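Local coordinates for protein quinone oxidoreductase (Coxiella burnetii, PDB 3TQH) that binds NADPH and probably uses it to reduce quinones, as a member of the medium-chain dehydrogenase/reductase superfamily, at residues L71-S76 with A99-H104; T118-L123 with F270-L275; E206-A211 with G225-Q230; R293-S298 with G314-K319. One frame throughout, in Å; residues are numbered along the deposited sequence.

Interaction 1: residues L71-S76 with A99-H104; sequences LGYDFS and AGFPDH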
# COMPACT_ATOMS: atom_id res chain seq x y z
N LEU A 71 12.62 8.47 0.72
CA LEU A 71 11.70 7.40 0.35
C LEU A 71 10.53 7.33 1.32
O LEU A 71 10.64 7.76 2.46
CB LEU A 71 12.43 6.05 0.35
CG LEU A 71 13.15 5.60 -0.92
CD1 LEU A 71 13.69 4.18 -0.70
CD2 LEU A 71 12.25 5.65 -2.14
N GLY A 72 9.42 6.78 0.85
CA GLY A 72 8.26 6.51 1.71
C GLY A 72 7.16 7.54 1.56
O GLY A 72 7.42 8.73 1.44
N TYR A 73 5.91 7.07 1.56
CA TYR A 73 4.75 7.95 1.43
C TYR A 73 3.82 7.92 2.66
O TYR A 73 3.13 8.89 2.92
CB TYR A 73 3.93 7.56 0.20
CG TYR A 73 4.65 7.69 -1.14
CD1 TYR A 73 5.11 8.92 -1.60
CD2 TYR A 73 4.82 6.58 -1.96
CE1 TYR A 73 5.76 9.03 -2.83
CE2 TYR A 73 5.45 6.68 -3.19
CZ TYR A 73 5.92 7.90 -3.62
OH TYR A 73 6.55 7.98 -4.85
N ASP A 74 3.80 6.79 3.38
CA ASP A 74 2.88 6.58 4.48
C ASP A 74 3.51 7.06 5.78
O ASP A 74 4.67 6.73 6.06
CB ASP A 74 2.59 5.08 4.66
CG ASP A 74 1.65 4.52 3.62
OD1 ASP A 74 1.15 5.28 2.75
OD2 ASP A 74 1.40 3.29 3.67
N PHE A 75 2.76 7.81 6.58
CA PHE A 75 3.30 8.30 7.84
C PHE A 75 2.25 8.52 8.91
O PHE A 75 1.06 8.62 8.65
CB PHE A 75 4.06 9.62 7.62
CG PHE A 75 3.16 10.83 7.58
CD1 PHE A 75 2.62 11.26 6.38
CD2 PHE A 75 2.84 11.50 8.75
CE1 PHE A 75 1.78 12.36 6.35
CE2 PHE A 75 2.00 12.59 8.72
CZ PHE A 75 1.47 13.03 7.52
N SER A 76 2.75 8.65 10.13
CA SER A 76 1.96 8.86 11.31
C SER A 76 2.80 9.76 12.22
O SER A 76 4.01 9.58 12.30
CB SER A 76 1.71 7.50 11.96
OG SER A 76 0.75 7.58 12.98
N ALA A 99 2.49 11.67 2.46
CA ALA A 99 3.28 12.87 2.23
C ALA A 99 4.16 12.72 0.99
O ALA A 99 4.77 11.67 0.76
CB ALA A 99 4.12 13.19 3.46
N GLY A 100 4.21 13.77 0.18
CA GLY A 100 5.10 13.82 -0.97
C GLY A 100 4.74 12.91 -2.12
O GLY A 100 5.58 12.61 -2.96
N PHE A 101 3.48 12.47 -2.17
CA PHE A 101 3.07 11.52 -3.20
C PHE A 101 2.68 12.26 -4.46
O PHE A 101 1.89 13.20 -4.40
CB PHE A 101 1.90 10.65 -2.73
CG PHE A 101 1.45 9.64 -3.75
CD1 PHE A 101 2.12 8.43 -3.89
CD2 PHE A 101 0.37 9.91 -4.59
CE1 PHE A 101 1.71 7.49 -4.84
CE2 PHE A 101 -0.05 8.98 -5.54
CZ PHE A 101 0.62 7.77 -5.67
N PRO A 102 3.22 11.83 -5.62
CA PRO A 102 4.21 10.76 -5.81
C PRO A 102 5.67 11.22 -5.98
O PRO A 102 6.59 10.43 -5.74
CB PRO A 102 3.74 10.10 -7.11
CG PRO A 102 3.16 11.22 -7.89
CD PRO A 102 2.66 12.27 -6.91
N ASP A 103 5.89 12.47 -6.38
CA ASP A 103 7.20 12.89 -6.90
C ASP A 103 8.25 13.27 -5.85
O ASP A 103 9.42 13.46 -6.20
CB ASP A 103 7.02 14.04 -7.90
CG ASP A 103 6.34 13.60 -9.19
OD1 ASP A 103 6.28 12.37 -9.47
OD2 ASP A 103 5.86 14.48 -9.95
N HIS A 104 7.86 13.35 -4.58
CA HIS A 104 8.80 13.74 -3.52
C HIS A 104 8.72 12.81 -2.31
O HIS A 104 8.42 13.25 -1.20
CB HIS A 104 8.52 15.18 -3.08
CG HIS A 104 8.61 16.18 -4.19
ND1 HIS A 104 9.81 16.53 -4.78
CD2 HIS A 104 7.66 16.90 -4.83
CE1 HIS A 104 9.59 17.43 -5.72
NE2 HIS A 104 8.29 17.67 -5.78

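Interaction 2: residues T118-L123 with F270-L275; sequences TIIQKL and FNIEEL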
# COMPACT_ATOMS: atom_id res chain seq x y z
N THR A 118 -4.04 15.74 2.48
CA THR A 118 -3.53 14.36 2.44
C THR A 118 -3.26 13.77 3.84
O THR A 118 -2.44 12.86 3.98
CB THR A 118 -2.27 14.25 1.55
OG1 THR A 118 -1.16 14.89 2.19
CG2 THR A 118 -2.53 14.88 0.18
N ILE A 119 -3.95 14.28 4.85
CA ILE A 119 -3.91 13.69 6.20
C ILE A 119 -5.30 13.65 6.83
O ILE A 119 -6.22 14.30 6.34
CB ILE A 119 -2.97 14.49 7.16
CG1 ILE A 119 -3.49 15.91 7.39
CG2 ILE A 119 -1.56 14.53 6.61
CD1 ILE A 119 -3.07 16.50 8.73
N ILE A 120 -5.43 12.86 7.89
CA ILE A 120 -6.59 12.94 8.78
C ILE A 120 -6.11 12.90 10.24
O ILE A 120 -4.95 12.59 10.51
CB ILE A 120 -7.64 11.83 8.51
CG1 ILE A 120 -7.07 10.43 8.78
CG2 ILE A 120 -8.16 11.91 7.08
CD1 ILE A 120 -8.14 9.36 8.92
N GLN A 121 -7.01 13.21 11.17
CA GLN A 121 -6.74 13.05 12.60
C GLN A 121 -6.63 11.56 12.89
O GLN A 121 -7.52 10.80 12.49
CB GLN A 121 -7.86 13.65 13.45
CG GLN A 121 -8.11 15.14 13.27
CD GLN A 121 -6.97 16.00 13.80
OE1 GLN A 121 -6.51 15.83 14.93
NE2 GLN A 121 -6.50 16.93 12.97
N LYS A 122 -5.55 11.14 13.54
CA LYS A 122 -5.46 9.76 14.03
C LYS A 122 -6.48 9.56 15.14
O LYS A 122 -6.55 10.36 16.07
CB LYS A 122 -4.05 9.45 14.56
CG LYS A 122 -3.88 8.00 15.05
CD LYS A 122 -2.55 7.74 15.77
CE LYS A 122 -2.53 8.26 17.21
NZ LYS A 122 -3.53 7.59 18.08
N LEU A 123 -7.27 8.50 15.04
CA LEU A 123 -8.17 8.12 16.13
C LEU A 123 -7.36 7.72 17.36
O LEU A 123 -6.27 7.17 17.23
CB LEU A 123 -9.09 6.97 15.68
CG LEU A 123 -10.20 7.38 14.70
CD1 LEU A 123 -10.84 6.17 14.07
CD2 LEU A 123 -11.24 8.24 15.42
N PHE A 270 -5.75 9.66 -2.50
CA PHE A 270 -6.06 9.97 -1.11
C PHE A 270 -7.53 10.35 -0.96
O PHE A 270 -8.01 11.26 -1.65
CB PHE A 270 -5.18 11.09 -0.55
CG PHE A 270 -5.23 11.18 0.95
CD1 PHE A 270 -4.46 10.33 1.74
CD2 PHE A 270 -6.08 12.08 1.57
CE1 PHE A 270 -4.52 10.39 3.12
CE2 PHE A 270 -6.14 12.16 2.97
CZ PHE A 270 -5.36 11.30 3.74
N ASN A 271 -8.24 9.66 -0.08
CA ASN A 271 -9.63 9.97 0.21
C ASN A 271 -9.87 10.08 1.72
O ASN A 271 -9.82 9.08 2.44
CB ASN A 271 -10.57 8.93 -0.41
CG ASN A 271 -12.04 9.35 -0.32
OD1 ASN A 271 -12.63 9.38 0.77
ND2 ASN A 271 -12.63 9.67 -1.46
N ILE A 272 -10.17 11.29 2.17
CA ILE A 272 -10.38 11.58 3.58
C ILE A 272 -11.48 10.70 4.20
O ILE A 272 -11.29 10.14 5.27
CB ILE A 272 -10.72 13.08 3.79
CG1 ILE A 272 -9.48 13.94 3.46
CG2 ILE A 272 -11.18 13.34 5.21
CD1 ILE A 272 -9.73 15.43 3.48
N GLU A 273 -12.60 10.58 3.49
CA GLU A 273 -13.76 9.82 3.99
C GLU A 273 -13.47 8.32 4.10
O GLU A 273 -13.87 7.68 5.07
CB GLU A 273 -14.99 10.06 3.11
CG GLU A 273 -15.63 11.46 3.26
CD GLU A 273 -14.83 12.60 2.62
OE1 GLU A 273 -13.97 12.35 1.73
OE2 GLU A 273 -15.07 13.77 3.01
N GLU A 274 -12.76 7.77 3.11
CA GLU A 274 -12.40 6.34 3.12
C GLU A 274 -11.38 6.00 4.19
O GLU A 274 -11.50 4.98 4.86
CB GLU A 274 -11.88 5.90 1.75
CG GLU A 274 -12.94 5.94 0.66
CD GLU A 274 -12.40 5.53 -0.71
OE1 GLU A 274 -11.17 5.51 -0.89
OE2 GLU A 274 -13.23 5.24 -1.60
N LEU A 275 -10.36 6.83 4.36
CA LEU A 275 -9.34 6.61 5.37
C LEU A 275 -9.91 6.75 6.79
O LEU A 275 -9.55 5.98 7.67
CB LEU A 275 -8.14 7.55 5.16
CG LEU A 275 -6.89 7.25 5.99
CD1 LEU A 275 -6.39 5.83 5.78
CD2 LEU A 275 -5.80 8.26 5.67

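Interaction 3: residues E206-A211 with G225-Q230; sequences EDFLLA and GDVGIQ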
# COMPACT_ATOMS: atom_id res chain seq x y z
N GLU A 206 0.30 -25.93 -8.36
CA GLU A 206 -0.32 -26.05 -9.69
C GLU A 206 -0.77 -24.69 -10.21
O GLU A 206 -0.84 -23.71 -9.46
CB GLU A 206 -1.53 -26.99 -9.64
CG GLU A 206 -2.75 -26.42 -8.88
CD GLU A 206 -4.01 -27.28 -9.01
OE1 GLU A 206 -4.02 -28.27 -9.80
OE2 GLU A 206 -5.00 -26.97 -8.31
N ASP A 207 -1.08 -24.65 -11.50
CA ASP A 207 -1.69 -23.49 -12.14
C ASP A 207 -2.94 -23.11 -11.35
O ASP A 207 -3.84 -23.93 -11.17
CB ASP A 207 -2.02 -23.83 -13.60
CG ASP A 207 -2.77 -22.71 -14.34
OD1 ASP A 207 -2.77 -21.54 -13.89
OD2 ASP A 207 -3.37 -23.03 -15.40
N PHE A 208 -2.99 -21.87 -10.87
CA PHE A 208 -4.10 -21.43 -10.02
C PHE A 208 -5.44 -21.53 -10.73
O PHE A 208 -6.47 -21.71 -10.08
CB PHE A 208 -3.87 -20.01 -9.49
CG PHE A 208 -3.97 -18.94 -10.53
CD1 PHE A 208 -5.20 -18.37 -10.85
CD2 PHE A 208 -2.84 -18.50 -11.20
CE1 PHE A 208 -5.31 -17.39 -11.82
CE2 PHE A 208 -2.93 -17.51 -12.16
CZ PHE A 208 -4.18 -16.95 -12.48
N LEU A 209 -5.44 -21.40 -12.06
CA LEU A 209 -6.67 -21.53 -12.84
C LEU A 209 -7.32 -22.90 -12.63
O LEU A 209 -8.54 -23.00 -12.52
CB LEU A 209 -6.41 -21.32 -14.34
CG LEU A 209 -6.03 -19.91 -14.79
CD1 LEU A 209 -5.81 -19.88 -16.30
CD2 LEU A 209 -7.09 -18.88 -14.38
N LEU A 210 -6.50 -23.95 -12.56
CA LEU A 210 -7.00 -25.32 -12.39
C LEU A 210 -7.70 -25.52 -11.06
O LEU A 210 -8.61 -26.34 -10.95
CB LEU A 210 -5.85 -26.33 -12.52
CG LEU A 210 -5.16 -26.40 -13.89
CD1 LEU A 210 -3.96 -27.32 -13.81
CD2 LEU A 210 -6.13 -26.86 -14.98
N ALA A 211 -7.27 -24.78 -10.04
CA ALA A 211 -7.85 -24.86 -8.71
C ALA A 211 -9.19 -24.13 -8.60
O ALA A 211 -9.95 -24.38 -7.66
CB ALA A 211 -6.86 -24.32 -7.68
N GLY A 225 1.78 -8.70 -14.47
CA GLY A 225 2.55 -9.50 -15.41
C GLY A 225 1.71 -10.66 -15.89
O GLY A 225 0.52 -10.50 -16.16
N ASP A 226 2.32 -11.84 -15.96
CA ASP A 226 1.67 -13.02 -16.53
C ASP A 226 0.58 -13.61 -15.64
O ASP A 226 -0.34 -14.26 -16.15
CB ASP A 226 2.73 -14.07 -16.88
CG ASP A 226 3.64 -13.63 -18.01
OD1 ASP A 226 3.12 -13.39 -19.14
OD2 ASP A 226 4.87 -13.51 -17.79
N VAL A 227 0.68 -13.41 -14.33
CA VAL A 227 -0.36 -13.84 -13.40
C VAL A 227 -1.66 -13.10 -13.68
O VAL A 227 -2.73 -13.70 -13.72
CB VAL A 227 0.04 -13.64 -11.92
CG1 VAL A 227 -1.19 -13.62 -11.01
CG2 VAL A 227 1.02 -14.72 -11.49
N GLY A 228 -1.54 -11.78 -13.87
CA GLY A 228 -2.67 -10.95 -14.28
C GLY A 228 -3.26 -11.38 -15.60
O GLY A 228 -4.48 -11.49 -15.73
N ILE A 229 -2.40 -11.63 -16.59
CA ILE A 229 -2.84 -12.11 -17.91
C ILE A 229 -3.60 -13.43 -17.78
O ILE A 229 -4.67 -13.59 -18.36
CB ILE A 229 -1.66 -12.34 -18.88
CG1 ILE A 229 -0.91 -11.04 -19.18
CG2 ILE A 229 -2.15 -12.96 -20.19
CD1 ILE A 229 -1.81 -9.88 -19.56
N GLN A 230 -3.03 -14.36 -17.02
CA GLN A 230 -3.64 -15.67 -16.80
C GLN A 230 -5.02 -15.54 -16.15
O GLN A 230 -5.92 -16.31 -16.46
CB GLN A 230 -2.73 -16.55 -15.93
CG GLN A 230 -1.71 -17.38 -16.70
CD GLN A 230 -2.03 -18.88 -16.66
OE1 GLN A 230 -1.84 -19.53 -15.63
NE2 GLN A 230 -2.53 -19.41 -17.77

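Interaction 4: residues R293-S298 with G314-K319; sequences RIFQLS and GKLVFK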
# COMPACT_ATOMS: atom_id res chain seq x y z
N ARG A 293 6.80 -7.06 10.99
CA ARG A 293 8.04 -6.62 11.63
C ARG A 293 8.16 -5.10 11.75
O ARG A 293 7.74 -4.36 10.88
CB ARG A 293 9.26 -7.21 10.92
CG ARG A 293 10.55 -6.76 11.59
CD ARG A 293 11.75 -7.64 11.36
NE ARG A 293 12.92 -6.91 11.86
CZ ARG A 293 13.26 -6.80 13.14
NH1 ARG A 293 12.58 -7.44 14.10
NH2 ARG A 293 14.34 -6.09 13.47
N ILE A 294 8.74 -4.67 12.86
CA ILE A 294 8.97 -3.27 13.18
C ILE A 294 10.46 -2.99 13.11
O ILE A 294 11.24 -3.66 13.80
CB ILE A 294 8.49 -2.95 14.62
CG1 ILE A 294 7.02 -3.35 14.81
CG2 ILE A 294 8.70 -1.47 14.93
CD1 ILE A 294 6.53 -3.25 16.24
N PHE A 295 10.85 -2.00 12.32
CA PHE A 295 12.26 -1.64 12.11
C PHE A 295 12.59 -0.25 12.64
O PHE A 295 11.72 0.62 12.69
CB PHE A 295 12.60 -1.63 10.62
CG PHE A 295 12.61 -2.98 9.98
CD1 PHE A 295 13.75 -3.76 9.98
CD2 PHE A 295 11.48 -3.47 9.33
CE1 PHE A 295 13.77 -5.01 9.38
CE2 PHE A 295 11.49 -4.71 8.72
CZ PHE A 295 12.64 -5.48 8.75
N GLN A 296 13.85 -0.02 12.99
CA GLN A 296 14.38 1.34 13.09
C GLN A 296 14.83 1.81 11.70
O GLN A 296 15.13 0.98 10.84
CB GLN A 296 15.57 1.41 14.05
CG GLN A 296 15.33 0.81 15.42
CD GLN A 296 16.53 1.01 16.32
OE1 GLN A 296 16.92 2.14 16.58
NE2 GLN A 296 17.11 -0.09 16.79
N LEU A 297 14.90 3.13 11.48
CA LEU A 297 15.42 3.68 10.22
C LEU A 297 16.84 3.19 9.95
O LEU A 297 17.22 2.96 8.80
CB LEU A 297 15.41 5.22 10.23
CG LEU A 297 14.06 5.90 10.12
CD1 LEU A 297 14.19 7.39 10.32
CD2 LEU A 297 13.41 5.60 8.78
N SER A 298 17.60 3.02 11.02
CA SER A 298 18.93 2.43 10.97
C SER A 298 19.01 1.06 10.26
O SER A 298 20.07 0.67 9.78
CB SER A 298 19.46 2.28 12.40
OG SER A 298 20.48 1.33 12.46
N GLY A 314 1.60 -9.23 5.47
CA GLY A 314 1.16 -7.95 6.02
C GLY A 314 2.09 -6.78 5.74
O GLY A 314 2.52 -6.57 4.60
N LYS A 315 2.42 -6.02 6.78
CA LYS A 315 3.14 -4.76 6.63
C LYS A 315 4.44 -4.73 7.41
O LYS A 315 4.52 -5.28 8.51
CB LYS A 315 2.27 -3.59 7.11
CG LYS A 315 1.05 -3.28 6.24
CD LYS A 315 1.41 -2.81 4.84
CE LYS A 315 2.17 -1.48 4.82
NZ LYS A 315 2.37 -0.98 3.43
N LEU A 316 5.45 -4.10 6.81
CA LEU A 316 6.67 -3.73 7.51
C LEU A 316 6.53 -2.26 7.86
O LEU A 316 5.95 -1.49 7.08
CB LEU A 316 7.91 -3.94 6.64
CG LEU A 316 8.15 -5.32 6.03
CD1 LEU A 316 9.42 -5.31 5.19
CD2 LEU A 316 8.22 -6.40 7.11
N VAL A 317 7.05 -1.85 9.01
CA VAL A 317 6.93 -0.47 9.44
C VAL A 317 8.17 0.02 10.19
O VAL A 317 8.81 -0.73 10.94
CB VAL A 317 5.66 -0.26 10.31
CG1 VAL A 317 5.76 -1.04 11.61
CG2 VAL A 317 5.42 1.22 10.58
N PHE A 318 8.52 1.29 9.96
CA PHE A 318 9.55 1.96 10.73
C PHE A 318 8.92 2.61 11.95
O PHE A 318 7.94 3.35 11.83
CB PHE A 318 10.26 3.04 9.90
CG PHE A 318 11.17 2.51 8.84
CD1 PHE A 318 12.25 1.69 9.17
CD2 PHE A 318 10.98 2.86 7.50
CE1 PHE A 318 13.11 1.21 8.18
CE2 PHE A 318 11.83 2.38 6.51
CZ PHE A 318 12.90 1.56 6.85
N LYS A 319 9.47 2.32 13.12
CA LYS A 319 9.16 3.07 14.32
C LYS A 319 10.21 4.17 14.43
O LYS A 319 11.37 3.90 14.69
CB LYS A 319 9.19 2.17 15.55
CG LYS A 319 9.13 2.91 16.88
CD LYS A 319 9.20 1.95 18.07
CE LYS A 319 7.94 1.99 18.91
NZ LYS A 319 7.72 3.35 19.50
O HOH W 1 14.09 4.42 13.93

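Interaction 1: residues L71-S76 with A99-H104
The ring of Y73 is gripped on one face and along its edge by the loop A99-H104, and this is the dense part of the contact. F101, with CG anti to its backbone N (chi1 -179°), presents CD1 to the Y73 ring, 3.6 Å above the plane and over its centre; with the planes 80° apart, the pair is an edge-to-face (T-shaped) stack in which F101 supplies the edge. A99 O lies in the plane of the Y73 ring, at its edge. At the far end Y73 OH donates to P102 O over 2.6 Å, on a lone pair of that carbonyl (C=O...donor angle 131°), which limits any swing of the ring. A99 N donates to Y73 O at 2.9 Å, carrying the antiparallel pairing of strands 74-82 and 94-98 in the GroES-like domain one bond beyond the ends of both strands. A99 CB leans obliquely on the F75 ring, 3.8 Å from CE1. The loop is looser toward solvent. F101 is exposed and makes a cation-pi contact with K268, an NADPH-binding residue. P102, after a cis peptide bond, brings CB only to 4.2 Å from Y73 OH, while D103 points away and forms a salt bridge with K62.

Interaction 2: residues T118-L123 with F270-L275
F270 lays one ring face against the backbone of T118, and this CH-pi contact is the first of two kinds of interaction that join the segments. T118 CA sits 3.6 Å from the centroid of the F270 ring, 18° off the ring normal; the neighbouring T118 C is 3.2 Å above the plane, displaced toward the rim. With CG anti to the backbone N (chi1 -165°), F270 carries its ring to the T118 backbone, whereas T118 directs its CB away and bonds OG1 to I98 O. The second kind is aliphatic and centres on I120, whose two branches diverge. I120 CG2 meets I272 CG2 at 3.8 Å, the two side chains sliding past each other in opposite directions. The other branch ends in I120 CD1, 3.8 Å from L275 CG. Polar bonding serves the helix start: N271 is the N-cap of helix 272-283, and its OD1 accepts from E274 N at 2.8 Å with an N-H...O angle of 158°. The I120 contacts with I272 and L275 set this first turn beside strand 119-121 of the GroES-like sheet, soon after strand 262-264 at the rim of the parallel sheet, an arrangement that joins the two halves of the medium-chain dehydrogenase/reductase fold.

Interaction 3: residues E206-A211 with G225-Q230
The F208 ring points its outer atoms at the helix 225-231: CZ lies 3.8 Å from Q230 CB and equally 3.8 Å from V227 O, both met obliquely. One ring face carries L209 CG from its own segment, 3.9 Å above the plane and offset toward the rim, while H159 makes an edge-to-face ring pair with F208. With CG between the backbone N and the carbonyl carbon (chi1 70°), the F208 ring is carried from the helix 208-211 backbone to Q230 and V227. The other two flat groups, the D207 carboxylate and the Q230 amide, approach tip to tip with planes 28° apart. D207 OD1 is modelled 2.8 Å from Q230 OE1, but the amide is probably turned over, and with it turned back the pair may be a hydrogen bond. D207 OD1 also accepts a weak bond from L209 N at 3.2 Å, so D207 acts as N-cap of the weakly bonded helix 208-211. L209 runs at a slant across Q230, with L209 CD2 3.5 Å from the backbone Q230 O. V227 adds a looser touch, V227 CG1 standing 4.4 Å from F208 CE2, and the nearest atoms of its side chain and the bound NADPH are about 4 Å apart. The two short helices meet at the surface of the nucleotide-binding half: F208 and A211 rest on I201 of strand 199-202, the edge strand of the parallel sheet, while helix 225-231 follows strand 216-221 and packs I229 on V252 and V255 of helix 249-258.

Interaction 4: residues R293-S298 with G314-K319
R293 to F295 and L316 to F318 pair as neighbouring parallel strands of a beta-alpha-beta unit, in which helix 300-308 links strand 291-295 to strand 315-319. The strand segments run 31° from parallel. F295 N donates to V317 O at 2.8 Å with an N-H...O angle of 173°, and from the partner strand V317 N and K319 N donate to R293 O and F295 O respectively, K319 N standing 2.9 Å from F295 O. Short CA-H...O contacts accompany these bonds, the closest being F318 CA to F295 O at 3.2 Å. R293, F295, L316 and F318 turn to one face of the sheet, where helix 300-308 packs on F295, L316 and F318. Here F295 CE2 lies 4.0 Å from L316 CD2, which stands at the edge of the F295 ring, and R293 CG covers part of one face of that ring before NH2 forms a salt bridge with E299. On the other face I294 and V317 lie side by side, pointing the same way, with L129 of helix 128-133 against both. L297, with CG anti to its carbonyl carbon, brings CD2 over the F318 ring in a CH-pi contact, 3.9 Å from the centroid and 16° off the normal, while Q296 O meets the edge of the same ring. A water accepts from L297 N and donates to K319 O, each at 2.9 Å, bridging the two segments. The parallel pair joined through helix 300-308 is a beta-alpha-beta crossover, and its last strand also pairs antiparallel with strand 36-44 of the GroES-like sheet.

Overall arrangement
From the N terminus, interaction 1 closes a short loop around strand 74-82 and the following strand 94-98. Interaction 2 then opens at 118-123 and closes only after the long excursion through the parallel NADPH-binding sheet, at 270-275. The small loop of interaction 3 lies wholly within that span, near the edge of the parallel sheet, the centres of interactions 2 and 3 being about 35 Å apart. Interaction 4 follows in series and pairs the C-terminal strand with strand 291-295 in the mixed sheet. No two contacts cross along the chain. Interactions 1, 2 and 4 all reach that sheet; 1 and 2 touch directly, F75 CZ lying 3.5 Å from I119 CG2.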